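Local coordinates for transcriptional regulator ComR (Streptococcus vestibularis F0396, PDB 6HU8), which regulates competence as an RNPP-family transcription factor, probably binding DNA through a helix-turn-helix domain and a signalling peptide through its TPR domain, at residues 221-226 / 254-259; 168-173 / 214-219; 12-17 / 59-64; 8-13 / 68-73. One frame throughout, in Å; residues are numbered along the deposited sequence.

Overall arrangement
Contacts 1 and 2 belong to the tetratricopeptide part of the chain, and contacts 3 and 4 to the N-terminal helix-turn-helix end, on the opposite side of the chain's centre. Contact 2 is fully buried and joins two helices mainly through aliphatic and aromatic carbon; contact 1, about 13 Å away between centres, is partly buried and built on aromatic rings, and the two touch where helix 200-219 runs into the loop 221-226. Contacts 3 and 4 lie about 9 Å apart between centres and both use helix 3-17. The first mixes a buried leucine with charged chains at its margin, whereas the second is a surface salt bridge with a bound water.

Contact 1 (221-226 / 254-259); sequences ESFKDF and AKYELI
Y256 is flanked by F226, which lies over the rim of one face of its ring, and F223, which meets its edge. The F226 and Y256 planes are only 8° apart, but the rings have slid past each other in opposite directions until they barely overlap. F226 CD1 consequently sits 3.5 Å from Y256 CG, and F226 CE1 reaches beyond the ring to Y256 CB at 3.3 Å. The tyrosine has its CG anti to the backbone N (chi1 168°), which extends the ring from helix 246-261 toward the loop. F223 arrives differently: its CD1 lies in the plane of the tyrosine ring, 3.6 Å from Y256 CD1, with the two ring planes inclined at 51°. The far end of the same phenylalanine touches I259, F223 CZ to I259 CG2 at 4.4 Å. A type II turn from F223 to F226, closed by the bond from F226 N to F223 O, brings both phenylalanines to the same tyrosine. H260 extends the cluster, stacking on F223 and meeting the Y256 ring as well. A Schellman motif, with E221 at positive phi, ends helix 200-219 at the start of this loop, and the cluster ties the link between helices 200-219 and 226-240 to helix 246-261.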
loop_
_atom_site.group_PDB
_atom_site.type_symbol
_atom_site.label_atom_id
_atom_site.label_comp_id
_atom_site.label_asym_id
_atom_site.label_seq_id
_atom_site.Cartn_x
_atom_site.Cartn_y
_atom_site.Cartn_z
ATOM N N GLU A 221 -9.559 -3.519 -19.098
ATOM C CA GLU A 221 -9.071 -3.954 -20.406
ATOM C C GLU A 221 -7.774 -3.240 -20.782
ATOM O O GLU A 221 -7.649 -2.623 -21.841
ATOM C CB GLU A 221 -10.149 -3.754 -21.483
ATOM C CG GLU A 221 -10.910 -5.045 -21.791
ATOM C CD GLU A 221 -12.357 -4.818 -22.227
ATOM O OE1 GLU A 221 -12.702 -3.693 -22.661
ATOM O OE2 GLU A 221 -13.151 -5.784 -22.128
ATOM N N SER A 222 -6.804 -3.342 -19.891
ATOM C CA SER A 222 -5.470 -2.819 -20.123
ATOM C C SER A 222 -4.518 -4.006 -20.208
ATOM O O SER A 222 -3.723 -4.238 -19.302
ATOM C CB SER A 222 -5.070 -1.864 -18.997
ATOM O OG SER A 222 -3.740 -1.391 -19.152
ATOM N N PHE A 223 -4.608 -4.767 -21.291
ATOM C CA PHE A 223 -3.971 -6.084 -21.321
ATOM C C PHE A 223 -2.475 -6.053 -21.640
ATOM O O PHE A 223 -1.793 -7.087 -21.522
ATOM C CB PHE A 223 -4.707 -6.995 -22.306
ATOM C CG PHE A 223 -6.031 -7.487 -21.790
ATOM C CD1 PHE A 223 -6.084 -8.368 -20.730
ATOM C CD2 PHE A 223 -7.216 -7.042 -22.341
ATOM C CE1 PHE A 223 -7.294 -8.817 -20.241
ATOM C CE2 PHE A 223 -8.427 -7.484 -21.855
ATOM C CZ PHE A 223 -8.463 -8.379 -20.806
ATOM N N LYS A 224 -1.952 -4.881 -22.009
ATOM C CA LYS A 224 -0.519 -4.765 -22.278
ATOM C C LYS A 224 0.280 -5.109 -21.021
ATOM O O LYS A 224 -0.078 -4.688 -19.922
ATOM C CB LYS A 224 -0.155 -3.364 -22.775
ATOM C CG LYS A 224 -0.408 -2.234 -21.765
ATOM C CD LYS A 224 0.586 -1.090 -21.955
ATOM C CE LYS A 224 0.103 0.195 -21.283
ATOM N NZ LYS A 224 -1.099 0.743 -21.978
ATOM N N ASP A 225 1.338 -5.902 -21.199
ATOM C CA ASP A 225 2.214 -6.350 -20.111
ATOM C C ASP A 225 1.539 -7.256 -19.067
ATOM O O ASP A 225 2.094 -7.438 -17.970
ATOM C CB ASP A 225 2.840 -5.146 -19.384
ATOM C CG ASP A 225 3.774 -4.349 -20.272
ATOM O OD1 ASP A 225 4.957 -4.743 -20.396
ATOM O OD2 ASP A 225 3.322 -3.332 -20.842
ATOM N N PHE A 226 0.370 -7.827 -19.383
ATOM C CA PHE A 226 -0.343 -8.628 -18.383
ATOM C C PHE A 226 0.510 -9.805 -17.900
ATOM O O PHE A 226 0.573 -10.074 -16.701
ATOM C CB PHE A 226 -1.689 -9.154 -18.912
ATOM C CG PHE A 226 -2.513 -9.871 -17.861
ATOM C CD1 PHE A 226 -2.344 -11.235 -17.631
ATOM C CD2 PHE A 226 -3.445 -9.182 -17.101
ATOM C CE1 PHE A 226 -3.085 -11.890 -16.658
ATOM C CE2 PHE A 226 -4.193 -9.831 -16.123
ATOM C CZ PHE A 226 -4.009 -11.190 -15.906
ATOM N N ALA A 254 -5.392 -17.752 -16.024
ATOM C CA ALA A 254 -6.447 -18.490 -16.699
ATOM C C ALA A 254 -7.538 -17.564 -17.247
ATOM O O ALA A 254 -7.998 -17.744 -18.382
ATOM C CB ALA A 254 -7.053 -19.523 -15.751
ATOM N N LYS A 255 -7.942 -16.584 -16.444
ATOM C CA LYS A 255 -8.989 -15.641 -16.833
ATOM C C LYS A 255 -8.532 -14.773 -18.001
ATOM O O LYS A 255 -9.319 -14.452 -18.898
ATOM C CB LYS A 255 -9.403 -14.772 -15.634
ATOM C CG LYS A 255 -10.512 -15.425 -14.791
ATOM C CD LYS A 255 -10.404 -15.079 -13.329
ATOM C CE LYS A 255 -11.778 -14.902 -12.689
ATOM N NZ LYS A 255 -12.712 -16.042 -12.848
ATOM N N TYR A 256 -7.258 -14.399 -17.984
ATOM C CA TYR A 256 -6.636 -13.690 -19.103
ATOM C C TYR A 256 -6.693 -14.497 -20.417
ATOM O O TYR A 256 -7.133 -13.985 -21.469
ATOM C CB TYR A 256 -5.184 -13.350 -18.749
ATOM C CG TYR A 256 -4.378 -12.871 -19.931
ATOM C CD1 TYR A 256 -4.533 -11.579 -20.430
ATOM C CD2 TYR A 256 -3.473 -13.716 -20.563
ATOM C CE1 TYR A 256 -3.800 -11.143 -21.523
ATOM C CE2 TYR A 256 -2.745 -13.294 -21.652
ATOM C CZ TYR A 256 -2.914 -12.011 -22.130
ATOM O OH TYR A 256 -2.178 -11.601 -23.210
ATOM N N GLU A 257 -6.244 -15.753 -20.360
ATOM C CA GLU A 257 -6.275 -16.636 -21.530
ATOM C C GLU A 257 -7.697 -16.825 -22.058
ATOM O O GLU A 257 -7.930 -16.784 -23.268
ATOM C CB GLU A 257 -5.648 -18.001 -21.207
ATOM C CG GLU A 257 -4.154 -17.953 -20.995
ATOM C CD GLU A 257 -3.372 -17.623 -22.267
ATOM O OE1 GLU A 257 -2.163 -17.309 -22.143
ATOM O OE2 GLU A 257 -3.953 -17.689 -23.383
ATOM N N LEU A 258 -8.639 -17.041 -21.147
ATOM C CA LEU A 258 -10.057 -17.135 -21.487
ATOM C C LEU A 258 -10.597 -15.865 -22.145
ATOM O O LEU A 258 -11.114 -15.900 -23.265
ATOM C CB LEU A 258 -10.878 -17.399 -20.232
ATOM C CG LEU A 258 -11.629 -18.695 -20.003
ATOM C CD1 LEU A 258 -12.702 -18.390 -18.982
ATOM C CD2 LEU A 258 -12.226 -19.244 -21.287
ATOM N N ILE A 259 -10.517 -14.752 -21.418
ATOM C CA ILE A 259 -11.173 -13.521 -21.836
ATOM C C ILE A 259 -10.441 -12.843 -22.975
ATOM O O ILE A 259 -11.063 -12.392 -23.949
ATOM C CB ILE A 259 -11.294 -12.510 -20.676
ATOM C CG1 ILE A 259 -12.184 -13.071 -19.565
ATOM C CG2 ILE A 259 -11.824 -11.167 -21.186
ATOM C CD1 ILE A 259 -12.352 -12.119 -18.397
#

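Contact 2 (168-173 / 214-219); sequences YYFYHL and AGLKIS
L216 reaches from helix 200-219 into the angle between F170 and L173, which lie one turn apart on helix 160-173: its CD1 sits between the two, while CD2 lies against the CB and O of L173. The closest approach is L216 CD1 to F170 CD1 at 3.7 Å, and the same methyl stays within 3.9 Å of F170 CB, so it fills the angle between the ring and its stem, approaching the ring obliquely. On its other flank L216 CD1 is 4.1 Å from L173 CB. L216 CD2 packs 4.0 Å from L173 CB and 3.9 Å from L173 O. The leucine side chains cross at about a right angle, and L216 has its CG anti to the carbonyl carbon (chi1 -78°), an arrangement that carries the fork out across the gap between the helices. In the tetratricopeptide region of ComR the contact thus joins two helices whose segments run roughly the same way, with helix 181-192 between them in sequence. That intervening helix packs on the same two residues, I187 touching F170 and F184 touching L173. Further round helix 160-173, H172 ND1 donates to Y168 O at 2.7 Å, and H172 NE2 bonds to E142.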
loop_
_atom_site.group_PDB
_atom_site.type_symbol
_atom_site.label_atom_id
_atom_site.label_comp_id
_atom_site.label_asym_id
_atom_site.label_seq_id
_atom_site.Cartn_x
_atom_site.Cartn_y
_atom_site.Cartn_z
ATOM N N TYR A 168 -4.165 1.643 -1.820
ATOM C CA TYR A 168 -5.364 2.475 -1.644
ATOM C C TYR A 168 -5.770 3.123 -2.968
ATOM O O TYR A 168 -6.968 3.293 -3.263
ATOM C CB TYR A 168 -5.128 3.556 -0.584
ATOM C CG TYR A 168 -6.375 4.026 0.134
ATOM C CD1 TYR A 168 -7.332 3.116 0.581
ATOM C CD2 TYR A 168 -6.587 5.382 0.393
ATOM C CE1 TYR A 168 -8.469 3.543 1.252
ATOM C CE2 TYR A 168 -7.715 5.820 1.070
ATOM C CZ TYR A 168 -8.653 4.900 1.493
ATOM O OH TYR A 168 -9.765 5.336 2.166
ATOM N N TYR A 169 -4.771 3.487 -3.764
ATOM C CA TYR A 169 -5.022 4.026 -5.100
ATOM C C TYR A 169 -5.778 3.000 -5.958
ATOM O O TYR A 169 -6.837 3.309 -6.510
ATOM C CB TYR A 169 -3.703 4.450 -5.767
ATOM C CG TYR A 169 -3.786 4.562 -7.282
ATOM C CD1 TYR A 169 -4.655 5.476 -7.893
ATOM C CD2 TYR A 169 -2.992 3.763 -8.100
ATOM C CE1 TYR A 169 -4.737 5.576 -9.283
ATOM C CE2 TYR A 169 -3.075 3.850 -9.499
ATOM C CZ TYR A 169 -3.948 4.758 -10.076
ATOM O OH TYR A 169 -4.031 4.854 -11.445
ATOM N N PHE A 170 -5.255 1.778 -6.056
ATOM C CA PHE A 170 -5.935 0.722 -6.814
ATOM C C PHE A 170 -7.347 0.489 -6.287
ATOM O O PHE A 170 -8.286 0.257 -7.063
ATOM C CB PHE A 170 -5.127 -0.579 -6.775
ATOM C CG PHE A 170 -3.818 -0.487 -7.501
ATOM C CD1 PHE A 170 -3.717 0.255 -8.675
ATOM C CD2 PHE A 170 -2.695 -1.127 -7.020
ATOM C CE1 PHE A 170 -2.518 0.354 -9.366
ATOM C CE2 PHE A 170 -1.486 -1.037 -7.711
ATOM C CZ PHE A 170 -1.398 -0.285 -8.876
ATOM N N TYR A 171 -7.492 0.577 -4.966
ATOM C CA TYR A 171 -8.794 0.483 -4.312
ATOM C C TYR A 171 -9.782 1.542 -4.816
ATOM O O TYR A 171 -10.986 1.293 -4.838
ATOM C CB TYR A 171 -8.611 0.611 -2.807
ATOM C CG TYR A 171 -9.836 0.355 -1.953
ATOM C CD1 TYR A 171 -10.406 -0.908 -1.881
ATOM C CD2 TYR A 171 -10.376 1.366 -1.163
ATOM C CE1 TYR A 171 -11.509 -1.156 -1.066
ATOM C CE2 TYR A 171 -11.471 1.132 -0.345
ATOM C CZ TYR A 171 -12.037 -0.131 -0.299
ATOM O OH TYR A 171 -13.128 -0.367 0.512
ATOM N N HIS A 172 -9.280 2.712 -5.214
ATOM C CA HIS A 172 -10.137 3.743 -5.824
ATOM C C HIS A 172 -10.660 3.309 -7.199
ATOM O O HIS A 172 -11.740 3.724 -7.629
ATOM C CB HIS A 172 -9.393 5.075 -6.008
ATOM C CG HIS A 172 -9.250 5.876 -4.759
ATOM N ND1 HIS A 172 -8.574 5.413 -3.651
ATOM C CD2 HIS A 172 -9.689 7.118 -4.442
ATOM C CE1 HIS A 172 -8.609 6.333 -2.701
ATOM N NE2 HIS A 172 -9.273 7.381 -3.159
ATOM N N LEU A 173 -9.862 2.512 -7.901
ATOM C CA LEU A 173 -10.170 2.151 -9.279
ATOM C C LEU A 173 -11.104 0.960 -9.365
ATOM O O LEU A 173 -11.617 0.657 -10.435
ATOM C CB LEU A 173 -8.893 1.835 -10.054
ATOM C CG LEU A 173 -7.877 2.961 -10.164
ATOM C CD1 LEU A 173 -6.761 2.562 -11.103
ATOM C CD2 LEU A 173 -8.572 4.228 -10.651
ATOM N N ALA A 214 -3.315 -6.881 -11.727
ATOM C CA ALA A 214 -3.737 -7.947 -12.642
ATOM C C ALA A 214 -5.252 -7.990 -12.732
ATOM O O ALA A 214 -5.814 -8.089 -13.824
ATOM C CB ALA A 214 -3.184 -9.282 -12.187
ATOM N N GLY A 215 -5.928 -7.880 -11.594
ATOM C CA GLY A 215 -7.379 -7.796 -11.622
ATOM C C GLY A 215 -7.878 -6.567 -12.375
ATOM O O GLY A 215 -8.880 -6.632 -13.103
ATOM N N LEU A 216 -7.185 -5.442 -12.206
ATOM C CA LEU A 216 -7.581 -4.207 -12.873
ATOM C C LEU A 216 -7.299 -4.233 -14.365
ATOM O O LEU A 216 -8.129 -3.780 -15.164
ATOM C CB LEU A 216 -6.877 -3.004 -12.237
ATOM C CG LEU A 216 -7.495 -2.545 -10.919
ATOM C CD1 LEU A 216 -6.592 -1.507 -10.242
ATOM C CD2 LEU A 216 -8.899 -1.996 -11.172
ATOM N N LYS A 217 -6.132 -4.746 -14.746
ATOM C CA LYS A 217 -5.809 -4.896 -16.166
ATOM C C LYS A 217 -6.888 -5.715 -16.893
ATOM O O LYS A 217 -7.204 -5.438 -18.060
ATOM C CB LYS A 217 -4.422 -5.529 -16.351
ATOM C CG LYS A 217 -3.264 -4.554 -16.087
ATOM C CD LYS A 217 -1.960 -5.029 -16.707
ATOM C CE LYS A 217 -0.999 -3.872 -16.954
ATOM N NZ LYS A 217 -1.584 -2.920 -17.963
ATOM N N ILE A 218 -7.493 -6.679 -16.201
ATOM C CA ILE A 218 -8.595 -7.437 -16.799
ATOM C C ILE A 218 -9.860 -6.581 -16.867
ATOM O O ILE A 218 -10.529 -6.535 -17.898
ATOM C CB ILE A 218 -8.885 -8.736 -16.026
ATOM C CG1 ILE A 218 -7.756 -9.737 -16.251
ATOM C CG2 ILE A 218 -10.177 -9.360 -16.479
ATOM C CD1 ILE A 218 -7.826 -10.957 -15.343
ATOM N N SER A 219 -10.173 -5.878 -15.784
ATOM C CA SER A 219 -11.453 -5.180 -15.689
ATOM C C SER A 219 -11.433 -3.814 -16.387
ATOM O O SER A 219 -12.482 -3.265 -16.732
ATOM C CB SER A 219 -11.847 -5.006 -14.223
ATOM O OG SER A 219 -10.931 -4.137 -13.574
#

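Contact 3 (12-17 / 59-64); sequences KTEREC and LGKSMA
L59 inserts its two methyl groups beside helix 3-17, one against the stem of E14 and the other against the backbone of R15. L59 CD1 is 3.9 Å from E14 CG, while L59 CD2 lies 3.8 Å from R15 CA. The aliphatic part of E14 slides along the leucine in the opposite direction and then turns toward K61: its CG is anti to the backbone N (chi1 -179°), and a bend at chi2 (66°) presents a face of the carboxylate to the lysine. The K61 CE methylene rests over that face, 3.5 Å from E14 CD. The K61 NZ remains 4.2 Å from E14 OE1, too far for a salt bridge, although the opposite charges probably attract. The stronger partner of E14 OE1 is Q18 NE2, and the same amide nitrogen also donates to L59 O, so Q18 links the glutamate to the end of helix 49-59. R15 leads its guanidinium away from L59: NE forms a salt bridge with E41, tying helix 3-17 to helix 34-41, and NH1 bonds to M20 O in the turn after helix 3-17. G60 adopts positive phi in a Schellman motif that ends helix 49-59, before S62 takes the N-cap position of helix 63-67. With L59 also on L25 and R15 on L37, helix 3-17 is set against helices 22-26, 34-41 and 49-59 of the all-helical Cro/C1-type helix-turn-helix domain.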
loop_
_atom_site.group_PDB
_atom_site.type_symbol
_atom_site.label_atom_id
_atom_site.label_comp_id
_atom_site.label_asym_id
_atom_site.label_seq_id
_atom_site.Cartn_x
_atom_site.Cartn_y
_atom_site.Cartn_z
ATOM N N LYS A 12 6.909 26.457 12.965
ATOM C CA LYS A 12 6.204 27.634 12.492
ATOM C C LYS A 12 6.927 28.922 12.883
ATOM O O LYS A 12 7.018 29.859 12.073
ATOM C CB LYS A 12 4.772 27.654 13.031
ATOM C CG LYS A 12 3.936 28.840 12.541
ATOM C CD LYS A 12 2.461 28.594 12.813
ATOM C CE LYS A 12 1.869 29.631 13.752
ATOM N NZ LYS A 12 1.461 30.871 13.031
ATOM N N THR A 13 7.431 28.978 14.115
ATOM C CA THR A 13 8.103 30.189 14.585
ATOM C C THR A 13 9.373 30.444 13.786
ATOM O O THR A 13 9.650 31.580 13.399
ATOM C CB THR A 13 8.432 30.119 16.087
ATOM O OG1 THR A 13 7.211 30.101 16.829
ATOM C CG2 THR A 13 9.236 31.332 16.524
ATOM N N GLU A 14 10.121 29.393 13.496
ATOM C CA GLU A 14 11.374 29.562 12.764
ATOM C C GLU A 14 11.139 29.917 11.292
ATOM O O GLU A 14 11.861 30.742 10.720
ATOM C CB GLU A 14 12.224 28.301 12.866
ATOM C CG GLU A 14 13.554 28.399 12.155
ATOM C CD GLU A 14 14.475 29.424 12.791
ATOM O OE1 GLU A 14 15.188 30.126 12.041
ATOM O OE2 GLU A 14 14.485 29.523 14.042
ATOM N N ARG A 15 10.145 29.276 10.677
ATOM C CA ARG A 15 9.771 29.612 9.309
ATOM C C ARG A 15 9.427 31.100 9.199
ATOM O O ARG A 15 9.910 31.799 8.295
ATOM C CB ARG A 15 8.581 28.756 8.843
ATOM C CG ARG A 15 8.166 29.043 7.400
ATOM C CD ARG A 15 7.001 28.191 6.915
ATOM N NE ARG A 15 5.814 28.296 7.767
ATOM C CZ ARG A 15 4.980 29.333 7.792
ATOM N NH1 ARG A 15 5.209 30.401 7.035
ATOM N NH2 ARG A 15 3.923 29.319 8.598
ATOM N N GLU A 16 8.589 31.576 10.118
ATOM C CA GLU A 16 8.152 32.973 10.111
ATOM C C GLU A 16 9.311 33.902 10.408
ATOM O O GLU A 16 9.461 34.938 9.780
ATOM C CB GLU A 16 7.033 33.196 11.126
ATOM C CG GLU A 16 5.684 32.698 10.623
ATOM C CD GLU A 16 4.618 32.686 11.702
ATOM O OE1 GLU A 16 4.948 32.967 12.878
ATOM O OE2 GLU A 16 3.450 32.387 11.365
ATOM N N CYS A 17 10.139 33.504 11.365
ATOM C CA CYS A 17 11.359 34.230 11.681
ATOM C C CYS A 17 12.182 34.484 10.416
ATOM O O CYS A 17 12.779 35.536 10.264
ATOM C CB CYS A 17 12.180 33.439 12.706
ATOM S SG CYS A 17 13.371 34.421 13.608
ATOM N N LEU A 59 15.202 25.073 6.515
ATOM C CA LEU A 59 15.395 26.161 7.486
ATOM C C LEU A 59 16.844 26.334 7.940
ATOM O O LEU A 59 17.130 27.212 8.743
ATOM C CB LEU A 59 14.514 25.937 8.716
ATOM C CG LEU A 59 13.004 25.990 8.464
ATOM C CD1 LEU A 59 12.237 25.605 9.722
ATOM C CD2 LEU A 59 12.537 27.362 7.886
ATOM N N GLY A 60 17.745 25.496 7.432
ATOM C CA GLY A 60 19.160 25.609 7.746
ATOM C C GLY A 60 19.462 25.238 9.191
ATOM O O GLY A 60 20.415 25.739 9.780
ATOM N N LYS A 61 18.627 24.369 9.757
ATOM C CA LYS A 61 18.751 23.923 11.148
ATOM C C LYS A 61 19.096 22.443 11.225
ATOM O O LYS A 61 18.972 21.710 10.234
ATOM C CB LYS A 61 17.446 24.185 11.902
ATOM C CG LYS A 61 17.060 25.645 11.938
ATOM C CD LYS A 61 18.061 26.425 12.781
ATOM C CE LYS A 61 17.593 27.823 13.077
ATOM N NZ LYS A 61 18.589 28.505 13.939
ATOM N N SER A 62 19.516 21.978 12.396
ATOM C CA SER A 62 19.579 20.526 12.582
ATOM C C SER A 62 18.258 20.096 13.204
ATOM O O SER A 62 17.568 20.911 13.818
ATOM C CB SER A 62 20.761 20.108 13.456
ATOM O OG SER A 62 20.391 20.072 14.823
ATOM N N MET A 63 17.907 18.829 13.058
ATOM C CA MET A 63 16.612 18.370 13.527
ATOM C C MET A 63 16.500 18.489 15.020
ATOM O O MET A 63 15.438 18.814 15.528
ATOM C CB MET A 63 16.363 16.937 13.091
ATOM C CG MET A 63 15.783 16.849 11.681
ATOM S SD MET A 63 15.511 15.134 11.211
ATOM C CE MET A 63 17.148 14.657 10.615
ATOM N N ALA A 64 17.594 18.202 15.722
ATOM C CA ALA A 64 17.662 18.429 17.157
ATOM C C ALA A 64 17.245 19.866 17.529
ATOM O O ALA A 64 16.564 20.075 18.539
ATOM C CB ALA A 64 19.056 18.130 17.657
#

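Contact 4 (8-13 / 68-73); sequences GLRIKT and DHDRIE
R10, on helix 3-17, faces an irregular segment that leaves helix 63-67 at D68 with positive phi; the two backbones come closest at R10 and D68, whose CA atoms are 8.7 Å apart. Across this gap the arginine guanidinium meets D70 end-on, both terminal nitrogens directed to a single oxygen: R10 NH2 is 2.6 Å and R10 NH1 2.7 Å from D70 OD2. That oxygen lies in the guanidinium plane, but the N-H groups bend to share it, at 143° and 136° respectively. R10 NH2 meets it on the anti side, near the carboxylate plane, and R10 NH1 from above that plane. S6 OG bonds to the same D70 OD2. The CB of D68 lies over one guanidinium face, 3.6 Å from R10 NE. The D68 carboxylate is joined to the arginine through a water molecule, which accepts from R10 NE at 2.9 Å and donates to D68 OD2 at 2.9 Å; directly, R10 NE and D68 OD2 are 4.0 Å apart, the oxygen well out of the guanidinium plane, so only charge acts. D70 and this water at its edge hold the guanidinium in its rotation. The arrangement is a surface salt bridge fastening the linker that leads from the helix-turn-helix region to helix 76-87 back onto the chain's first helix.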
loop_
_atom_site.group_PDB
_atom_site.type_symbol
_atom_site.label_atom_id
_atom_site.label_comp_id
_atom_site.label_asym_id
_atom_site.label_seq_id
_atom_site.Cartn_x
_atom_site.Cartn_y
_atom_site.Cartn_z
ATOM N N GLY A 8 5.239 21.581 16.222
ATOM C CA GLY A 8 4.599 22.436 15.224
ATOM C C GLY A 8 4.887 23.931 15.414
ATOM O O GLY A 8 5.210 24.653 14.466
ATOM N N LEU A 9 4.791 24.418 16.644
ATOM C CA LEU A 9 5.025 25.841 16.891
ATOM C C LEU A 9 6.498 26.221 16.710
ATOM O O LEU A 9 6.801 27.314 16.259
ATOM C CB LEU A 9 4.548 26.224 18.290
ATOM C CG LEU A 9 4.773 27.668 18.726
ATOM C CD1 LEU A 9 3.899 28.656 17.915
ATOM C CD2 LEU A 9 4.525 27.785 20.226
ATOM N N ARG A 10 7.419 25.319 17.034
ATOM C CA ARG A 10 8.839 25.610 16.807
ATOM C C ARG A 10 9.145 25.738 15.327
ATOM O O ARG A 10 9.887 26.621 14.904
ATOM C CB ARG A 10 9.724 24.530 17.423
ATOM C CG ARG A 10 10.071 24.811 18.863
ATOM C CD ARG A 10 10.955 23.734 19.434
ATOM N NE ARG A 10 10.559 23.399 20.801
ATOM C CZ ARG A 10 9.947 22.271 21.156
ATOM N NH1 ARG A 10 9.634 22.070 22.432
ATOM N NH2 ARG A 10 9.660 21.332 20.249
ATOM N N ILE A 11 8.570 24.839 14.540
ATOM C CA ILE A 11 8.730 24.884 13.103
ATOM C C ILE A 11 8.135 26.168 12.544
ATOM O O ILE A 11 8.767 26.869 11.742
ATOM C CB ILE A 11 8.064 23.669 12.438
ATOM C CG1 ILE A 11 8.863 22.391 12.744
ATOM C CG2 ILE A 11 7.941 23.892 10.947
ATOM C CD1 ILE A 11 8.115 21.095 12.384
ATOM N N LYS A 12 6.909 26.457 12.965
ATOM C CA LYS A 12 6.204 27.634 12.492
ATOM C C LYS A 12 6.927 28.922 12.883
ATOM O O LYS A 12 7.018 29.859 12.073
ATOM C CB LYS A 12 4.772 27.654 13.031
ATOM C CG LYS A 12 3.936 28.840 12.541
ATOM C CD LYS A 12 2.461 28.594 12.813
ATOM C CE LYS A 12 1.869 29.631 13.752
ATOM N NZ LYS A 12 1.461 30.871 13.031
ATOM N N THR A 13 7.431 28.978 14.115
ATOM C CA THR A 13 8.103 30.189 14.585
ATOM C C THR A 13 9.373 30.444 13.786
ATOM O O THR A 13 9.650 31.580 13.399
ATOM C CB THR A 13 8.432 30.119 16.087
ATOM O OG1 THR A 13 7.211 30.101 16.829
ATOM C CG2 THR A 13 9.236 31.332 16.524
ATOM N N ASP A 68 14.043 20.725 20.188
ATOM C CA ASP A 68 14.461 21.039 21.562
ATOM C C ASP A 68 14.594 19.724 22.321
ATOM O O ASP A 68 15.451 18.895 21.989
ATOM C CB ASP A 68 13.477 21.979 22.252
ATOM C CG ASP A 68 14.169 23.011 23.133
ATOM O OD1 ASP A 68 15.225 22.690 23.709
ATOM O OD2 ASP A 68 13.646 24.139 23.250
ATOM N N HIS A 69 13.729 19.486 23.302
ATOM C CA HIS A 69 13.808 18.216 24.028
ATOM C C HIS A 69 12.777 17.193 23.546
ATOM O O HIS A 69 12.837 16.021 23.938
ATOM C CB HIS A 69 13.640 18.443 25.533
ATOM C CG HIS A 69 14.588 19.459 26.097
ATOM N ND1 HIS A 69 14.315 20.171 27.247
ATOM C CD2 HIS A 69 15.800 19.884 25.669
ATOM C CE1 HIS A 69 15.319 20.994 27.502
ATOM N NE2 HIS A 69 16.233 20.839 26.558
ATOM N N ASP A 70 11.836 17.634 22.708
ATOM C CA ASP A 70 10.797 16.746 22.168
ATOM C C ASP A 70 11.402 15.691 21.256
ATOM O O ASP A 70 12.482 15.895 20.707
ATOM C CB ASP A 70 9.736 17.543 21.388
ATOM C CG ASP A 70 8.922 18.461 22.275
ATOM O OD1 ASP A 70 8.518 18.016 23.368
ATOM O OD2 ASP A 70 8.670 19.622 21.868
ATOM N N ARG A 71 10.700 14.571 21.085
ATOM C CA ARG A 71 11.168 13.497 20.203
ATOM C C ARG A 71 10.106 13.077 19.197
ATOM O O ARG A 71 8.919 13.314 19.410
ATOM C CB ARG A 71 11.598 12.289 21.029
ATOM C CG ARG A 71 12.556 12.644 22.146
ATOM C CD ARG A 71 12.427 11.690 23.312
ATOM N NE ARG A 71 12.952 10.368 22.992
ATOM C CZ ARG A 71 12.439 9.230 23.452
ATOM N NH1 ARG A 71 11.377 9.251 24.251
ATOM N NH2 ARG A 71 12.985 8.069 23.111
ATOM N N ILE A 72 10.542 12.465 18.097
ATOM C CA ILE A 72 9.631 11.893 17.105
ATOM C C ILE A 72 9.929 10.424 16.851
ATOM O O ILE A 72 9.400 9.837 15.902
ATOM C CB ILE A 72 9.705 12.614 15.756
ATOM C CG1 ILE A 72 11.150 12.626 15.255
ATOM C CG2 ILE A 72 9.129 14.012 15.873
ATOM C CD1 ILE A 72 11.284 13.031 13.812
ATOM N N GLU A 73 10.779 9.824 17.678
ATOM C CA GLU A 73 11.168 8.450 17.413
ATOM C C GLU A 73 10.115 7.441 17.874
ATOM O O GLU A 73 9.376 7.651 18.847
ATOM C CB GLU A 73 12.523 8.138 18.054
ATOM C CG GLU A 73 12.489 7.910 19.540
ATOM C CD GLU A 73 13.886 7.770 20.098
ATOM O OE1 GLU A 73 14.803 8.414 19.544
ATOM O OE2 GLU A 73 14.072 7.020 21.080
HETATM O O HOH W 1 11.071 25.396 22.771
#